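Local coordinates for carnitinyl-CoA dehydratase (Mycobacterium avium, PDB 3R9S), which probably catalyses the removal or addition of water on a carnitinyl-CoA or related acyl-CoA thioester, at residues R55-T60 / H98-P103. Residues are numbered along the deposited sequence; the frame is centred on the assembly and turned at random.
Sequences RAVVLT and HFIDKP. With EDO (1,2-ethanediol), chain E.
P103 O accepts a hydrogen bond from V57 N at 2.9 Å. The amide approaches nearly along the carbonyl axis, with a C=O...N angle of 168°. A CA-H...O contact from A56 CA reaches the same oxygen at 3.5 Å. This carbonyl therefore meets two successive residues at the start of strand 56-61. P103 CG and CD both lie 3.4 Å from R55 O, and P103 CG is also 4.0 Å from A56 CB. I203 packs on P103 and A200 on A56, both from helix 192-204, and L167 of a second subunit also touches P103. The bond ties the start of strand 56-61 to the residue just before its parallel neighbour, strand 104-108, in the main sheet of the crotonase fold. V57 also bonds through its backbone to I105, which continues the pairing. The side chains of V57 and I100 cross at about a right angle, with V57 CG2 4.1 Å from I100 CD1. I100 CG1 sits between the backbone N and the carbonyl carbon (chi1 59°), and its CD1 extends to the valine. Helix 35-50 packs on this pair through A48, L45 and Q49. K102 CG passes 4.3 Å from R55 C, while K102 NZ is hydrogen-bonded to A48 O and V54 O. R55 CB points away from 98-103, and R55 NH1 is hydrogen-bonded to T204 O.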
loop_
_atom_site.group_PDB
_atom_site.type_symbol
_atom_site.label_atom_id
_atom_site.label_comp_id
_atom_site.label_asym_id
_atom_site.label_seq_id
_atom_site.Cartn_x
_atom_site.Cartn_y
_atom_site.Cartn_z
ATOM N N ARG A 55 -9.496 27.554 -2.058
ATOM C CA ARG A 55 -8.277 26.777 -2.266
ATOM C C ARG A 55 -8.238 25.436 -1.516
ATOM O O ARG A 55 -7.336 24.621 -1.757
ATOM C CB ARG A 55 -7.065 27.621 -1.917
ATOM C CG ARG A 55 -6.788 28.745 -2.934
ATOM C CD ARG A 55 -5.332 29.184 -2.860
ATOM N NE ARG A 55 -5.132 30.538 -3.375
ATOM C CZ ARG A 55 -4.070 31.300 -3.130
ATOM N NH1 ARG A 55 -3.061 30.865 -2.373
ATOM N NH2 ARG A 55 -4.014 32.518 -3.651
ATOM N N ALA A 56 -9.198 25.208 -0.621
ATOM C CA ALA A 56 -9.322 23.932 0.095
ATOM C C ALA A 56 -10.742 23.772 0.621
ATOM O O ALA A 56 -11.484 24.756 0.698
ATOM C CB ALA A 56 -8.310 23.835 1.253
ATOM N N VAL A 57 -11.106 22.541 0.976
ATOM C CA VAL A 57 -12.439 22.212 1.518
ATOM C C VAL A 57 -12.291 21.393 2.798
ATOM O O VAL A 57 -11.448 20.487 2.862
ATOM C CB VAL A 57 -13.264 21.398 0.494
ATOM C CG1 VAL A 57 -14.554 20.786 1.132
ATOM C CG2 VAL A 57 -13.584 22.252 -0.753
ATOM N N VAL A 58 -13.087 21.733 3.812
ATOM C CA VAL A 58 -13.180 20.963 5.042
ATOM C C VAL A 58 -14.588 20.390 5.191
ATOM O O VAL A 58 -15.579 21.106 5.068
ATOM C CB VAL A 58 -12.809 21.804 6.288
ATOM C CG1 VAL A 58 -12.973 20.988 7.584
ATOM C CG2 VAL A 58 -11.375 22.336 6.183
ATOM N N LEU A 59 -14.678 19.095 5.466
ATOM C CA LEU A 59 -15.958 18.458 5.680
ATOM C C LEU A 59 -16.023 18.038 7.131
ATOM O O LEU A 59 -15.094 17.403 7.613
ATOM C CB LEU A 59 -16.125 17.246 4.760
ATOM C CG LEU A 59 -17.379 16.413 5.037
ATOM C CD1 LEU A 59 -18.655 17.184 4.654
ATOM C CD2 LEU A 59 -17.322 15.069 4.310
ATOM N N THR A 60 -17.111 18.397 7.816
ATOM C CA THR A 60 -17.283 18.079 9.227
ATOM C C THR A 60 -18.761 17.835 9.534
ATOM O O THR A 60 -19.615 18.012 8.664
ATOM C CB THR A 60 -16.665 19.194 10.149
ATOM O OG1 THR A 60 -16.525 18.695 11.479
ATOM C CG2 THR A 60 -17.512 20.489 10.171
ATOM N N HIS A 98 -16.903 12.039 -6.233
ATOM C CA HIS A 98 -17.020 13.411 -6.680
ATOM C C HIS A 98 -15.652 14.047 -6.572
ATOM O O HIS A 98 -15.362 14.786 -5.635
ATOM C CB HIS A 98 -18.036 14.138 -5.803
ATOM C CG HIS A 98 -18.432 15.491 -6.306
ATOM N ND1 HIS A 98 -19.494 16.188 -5.775
ATOM C CD2 HIS A 98 -17.935 16.259 -7.306
ATOM C CE1 HIS A 98 -19.619 17.340 -6.415
ATOM N NE2 HIS A 98 -18.692 17.403 -7.352
ATOM N N PHE A 99 -14.798 13.728 -7.534
ATOM C CA PHE A 99 -13.472 14.296 -7.555
ATOM C C PHE A 99 -13.547 15.778 -7.841
ATOM O O PHE A 99 -14.211 16.208 -8.791
ATOM C CB PHE A 99 -12.605 13.640 -8.612
ATOM C CG PHE A 99 -11.214 14.206 -8.675
ATOM C CD1 PHE A 99 -10.232 13.732 -7.828
ATOM C CD2 PHE A 99 -10.902 15.235 -9.572
ATOM C CE1 PHE A 99 -8.948 14.245 -7.874
ATOM C CE2 PHE A 99 -9.612 15.777 -9.615
ATOM C CZ PHE A 99 -8.633 15.268 -8.762
ATOM N N ILE A 100 -12.868 16.554 -7.013
ATOM C CA ILE A 100 -12.576 17.937 -7.341
ATOM C C ILE A 100 -11.077 18.182 -7.201
ATOM O O ILE A 100 -10.378 17.462 -6.498
ATOM C CB ILE A 100 -13.363 18.938 -6.467
ATOM C CG1 ILE A 100 -13.054 18.736 -4.980
ATOM C CG2 ILE A 100 -14.892 18.848 -6.735
ATOM C CD1 ILE A 100 -13.161 20.062 -4.178
ATOM N N ASP A 101 -10.611 19.238 -7.859
ATOM C CA ASP A 101 -9.194 19.581 -7.921
ATOM C C ASP A 101 -8.660 20.102 -6.598
ATOM O O ASP A 101 -7.461 20.051 -6.359
ATOM C CB ASP A 101 -8.966 20.669 -8.988
ATOM C CG ASP A 101 -9.183 20.167 -10.389
ATOM O OD1 ASP A 101 -8.752 19.022 -10.706
ATOM O OD2 ASP A 101 -9.761 20.920 -11.196
ATOM N N LYS A 102 -9.554 20.642 -5.773
ATOM C CA LYS A 102 -9.174 21.309 -4.542
ATOM C C LYS A 102 -8.984 20.236 -3.457
ATOM O O LYS A 102 -9.780 19.308 -3.365
ATOM C CB LYS A 102 -10.276 22.286 -4.094
ATOM C CG LYS A 102 -10.442 23.669 -4.803
ATOM C CD LYS A 102 -9.768 23.868 -6.130
ATOM C CE LYS A 102 -10.593 24.781 -7.064
ATOM N NZ LYS A 102 -11.240 25.964 -6.424
ATOM N N PRO A 103 -7.955 20.378 -2.609
ATOM C CA PRO A 103 -7.753 19.443 -1.502
ATOM C C PRO A 103 -8.913 19.400 -0.520
ATOM O O PRO A 103 -9.451 20.455 -0.156
ATOM C CB PRO A 103 -6.499 19.986 -0.809
ATOM C CG PRO A 103 -6.373 21.372 -1.264
ATOM C CD PRO A 103 -6.895 21.402 -2.646
HETATM C C1 EDO E . -13.764 13.939 -1.795
HETATM O O1 EDO E . -12.386 14.319 -1.646
HETATM C C2 EDO E . -14.182 14.218 -3.212
HETATM O O2 EDO E . -14.246 15.632 -3.390
#